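Local coordinates for protein UDP-glucose 4-epimerase (Brucella ovis, PDB 4WOK) that probably interconverts UDP-glucose and UDP-galactose by inverting the sugar at C4, using a bound NAD as the redox cofactor, at residues R203-A208 with R324-H329. The protein carries 2 engineered substitutions. Sequence-based numbering, arbitrary orientation.
Engineered in segment 324-329: H329 (natural residue Tyr). With PO4 (phosphate ion), chain D.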
ATOM      1  N   ARG A 203     -13.029  -3.565   8.085  1.00 28.21           N
ATOM      2  CA  ARG A 203     -13.798  -4.585   8.785  1.00 28.73           C
ATOM      3  C   ARG A 203     -14.524  -3.982   9.990  1.00 30.94           C
ATOM      4  O   ARG A 203     -15.706  -4.255  10.224  1.00 31.23           O
ATOM      5  CB  ARG A 203     -12.889  -5.738   9.215  1.00 30.61           C
ATOM      6  CG  ARG A 203     -12.467  -6.650   8.053  1.00 35.34           C
ATOM      7  CD  ARG A 203     -11.572  -7.796   8.519  1.00 40.54           C
ATOM      8  NE  ARG A 203     -12.184  -8.579   9.594  1.00 47.90           N
ATOM      9  CZ  ARG A 203     -11.663  -8.714  10.814  1.00 53.86           C
ATOM     10  NH1 ARG A 203     -10.510  -8.122  11.114  1.00 48.32           N
ATOM     11  NH2 ARG A 203     -12.289  -9.447  11.733  1.00 51.50           N
ATOM     12  N   ALA A 204     -13.832  -3.135  10.743  1.00 33.02           N
ATOM     13  CA  ALA A 204     -14.458  -2.530  11.920  1.00 34.57           C
ATOM     14  C   ALA A 204     -15.664  -1.681  11.506  1.00 38.91           C
ATOM     15  O   ALA A 204     -16.702  -1.683  12.172  1.00 36.24           O
ATOM     16  CB  ALA A 204     -13.449  -1.699  12.699  1.00 32.80           C
ATOM     17  N   MET A 205     -15.535  -0.973  10.387  1.00 32.66           N
ATOM     18  CA  MET A 205     -16.621  -0.124   9.899  1.00 33.61           C
ATOM     19  C   MET A 205     -17.790  -0.943   9.374  1.00 31.17           C
ATOM     20  O   MET A 205     -18.960  -0.628   9.636  1.00 33.43           O
ATOM     21  CB  MET A 205     -16.116   0.823   8.804  1.00 33.17           C
ATOM     22  CG  MET A 205     -15.246   1.919   9.351  1.00 32.53           C
ATOM     23  SD  MET A 205     -14.561   3.000   8.087  1.00 35.19           S
ATOM     24  CE  MET A 205     -13.813   4.230   9.158  1.00 33.99           C
ATOM     25  N   MET A 206     -17.475  -1.984   8.621  1.00 30.18           N
ATOM     26  CA  MET A 206     -18.498  -2.887   8.124  1.00 29.90           C
ATOM     27  C   MET A 206     -19.285  -3.478   9.288  1.00 36.42           C
ATOM     28  O   MET A 206     -20.505  -3.593   9.216  1.00 34.20           O
ATOM     29  CB  MET A 206     -17.874  -3.998   7.283  1.00 28.78           C
ATOM     30  CG  MET A 206     -17.322  -3.507   5.932  1.00 27.69           C
ATOM     31  SD  MET A 206     -16.254  -4.739   5.157  1.00 36.06           S
ATOM     32  CE  MET A 206     -17.456  -6.005   4.750  1.00 33.78           C
ATOM     33  N   ALA A 207     -18.580  -3.830  10.356  1.00 31.62           N
ATOM     34  CA  ALA A 207     -19.227  -4.415  11.534  1.00 32.82           C
ATOM     35  C   ALA A 207     -20.137  -3.378  12.208  1.00 33.95           C
ATOM     36  O   ALA A 207     -21.277  -3.670  12.545  1.00 34.67           O
ATOM     37  CB  ALA A 207     -18.189  -4.933  12.504  1.00 33.30           C
ATOM     38  N   ALA A 208     -19.638  -2.156  12.373  1.00 34.15           N
ATOM     39  CA  ALA A 208     -20.450  -1.078  12.944  1.00 35.93           C
ATOM     40  C   ALA A 208     -21.674  -0.818  12.068  1.00 36.85           C
ATOM     41  O   ALA A 208     -22.747  -0.495  12.561  1.00 35.88           O
ATOM     42  CB  ALA A 208     -19.624   0.188  13.104  1.00 35.37           C
ATOM     43  N   ARG A 324     -13.085   9.520   8.989  1.00 36.49           N
ATOM     44  CA  ARG A 324     -14.098  10.326   8.328  1.00 36.43           C
ATOM     45  C   ARG A 324     -14.188  10.054   6.815  1.00 45.53           C
ATOM     46  O   ARG A 324     -15.280  10.011   6.243  1.00 35.20           O
ATOM     47  CB  ARG A 324     -13.803  11.804   8.578  1.00 58.35           C
ATOM     48  CG  ARG A 324     -15.008  12.706   8.529  1.00 62.13           C
ATOM     49  CD  ARG A 324     -14.609  14.152   8.781  1.00 63.25           C
ATOM     50  NE  ARG A 324     -14.013  14.334  10.102  1.00 68.13           N
ATOM     51  CZ  ARG A 324     -14.699  14.685  11.186  1.00 72.07           C
ATOM     52  NH1 ARG A 324     -16.009  14.894  11.111  1.00 73.43           N
ATOM     53  NH2 ARG A 324     -14.076  14.833  12.346  1.00 75.23           N
ATOM     54  N   THR A 325     -13.050   9.864   6.160  1.00 35.10           N
ATOM     55  CA  THR A 325     -13.090   9.696   4.709  1.00 34.31           C
ATOM     56  C   THR A 325     -13.432   8.266   4.305  1.00 34.27           C
ATOM     57  O   THR A 325     -14.001   8.047   3.242  1.00 32.96           O
ATOM     58  CB  THR A 325     -11.758  10.129   4.042  1.00 34.20           C
ATOM     59  OG1 THR A 325     -10.662   9.385   4.586  1.00 34.19           O
ATOM     60  CG2 THR A 325     -11.525  11.598   4.297  1.00 34.95           C
ATOM     61  N   ALA A 326     -13.115   7.295   5.154  1.00 33.61           N
ATOM     62  CA  ALA A 326     -13.422   5.901   4.832  1.00 32.96           C
ATOM     63  C   ALA A 326     -14.877   5.538   5.136  1.00 33.01           C
ATOM     64  O   ALA A 326     -15.514   4.805   4.383  1.00 33.03           O
ATOM     65  CB  ALA A 326     -12.485   4.969   5.582  1.00 33.02           C
ATOM     66  N   ALA A 327     -15.396   6.069   6.241  1.00 36.96           N
ATOM     67  CA  ALA A 327     -16.704   5.657   6.755  1.00 35.73           C
ATOM     68  C   ALA A 327     -17.853   5.636   5.724  1.00 37.59           C
ATOM     69  O   ALA A 327     -18.613   4.665   5.684  1.00 35.61           O
ATOM     70  CB  ALA A 327     -17.080   6.538   7.944  1.00 35.21           C
ATOM     71  N   PRO A 328     -17.989   6.684   4.881  1.00 37.97           N
ATOM     72  CA  PRO A 328     -19.104   6.661   3.919  1.00 32.95           C
ATOM     73  C   PRO A 328     -19.064   5.516   2.918  1.00 37.46           C
ATOM     74  O   PRO A 328     -20.086   5.208   2.301  1.00 39.42           O
ATOM     75  CB  PRO A 328     -18.954   8.002   3.186  1.00 36.48           C
ATOM     76  CG  PRO A 328     -18.254   8.877   4.162  1.00 42.54           C
ATOM     77  CD  PRO A 328     -17.275   7.974   4.838  1.00 41.06           C
ATOM     78  N   HIS A 329     -17.904   4.889   2.754  1.00 34.50           N
ATOM     79  CA  HIS A 329     -17.794   3.794   1.815  1.00 30.97           C
ATOM     80  C   HIS A 329     -18.206   2.457   2.413  1.00 36.53           C
ATOM     81  O   HIS A 329     -18.317   1.469   1.697  1.00 35.09           O
ATOM     82  CB  HIS A 329     -16.367   3.712   1.280  1.00 30.63           C
ATOM     83  CG  HIS A 329     -15.985   4.888   0.438  1.00 30.62           C
ATOM     84  ND1 HIS A 329     -16.371   5.011  -0.876  1.00 31.45           N
ATOM     85  CD2 HIS A 329     -15.279   6.004   0.738  1.00 31.11           C
ATOM     86  CE1 HIS A 329     -15.898   6.153  -1.361  1.00 30.70           C
ATOM     87  NE2 HIS A 329     -15.234   6.768  -0.404  1.00 30.89           N
TER
HETATM   88  P   PO4 D 402     -19.621   2.674  -2.177  1.00 87.06           P
HETATM   89  O1  PO4 D 402     -20.198   4.027  -2.529  1.00 87.69           O
HETATM   90  O2  PO4 D 402     -20.517   1.968  -1.173  1.00 84.39           O
HETATM   91  O3  PO4 D 402     -18.231   2.888  -1.616  1.00 75.13           O
HETATM   92  O4  PO4 D 402     -19.527   1.826  -3.424  1.00 85.60           O
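M205 reaches from helix 200-209 to A326 and A327, near the end of the chain's last helix. Its CB leaves the helix facing the other segment but stops short of it, as does CG, which lies beside the backbone N and anti to the carbonyl carbon (chi1 -72°). Beyond CG the chain is fully extended, and this carries the thioether across the gap. SD is the first atom to touch: it lies 3.7 Å from both A327 CA and A327 N and 3.8 Å from A326 CB. CE runs on past the sulfur, 3.8 Å from A327 N and 3.9 Å from A326 CB, with A327 CB looser at 4.2 Å. I276 of helix 269-280 and L332 also touch M205, which is buried. The A326 side chain lies about 10 Å from the bound zinc ion. The CB of T325 points away from helix 200-209, and its OG1 hydrogen-bonds T321 O, H235 NE2 and A184 N. Farther along, the engineered H329 donates from ND1 to O3 of a phosphate, probably from the crystallisation liquor (2.9 Å, N-H...O angle 156°), O3 lying at the ring edge in its plane. With no hydrogen bond between the two segments, one buried thioether against a methyl and the A327 backbone makes a contact that rests on van der Waals packing and burial of a largely apolar surface.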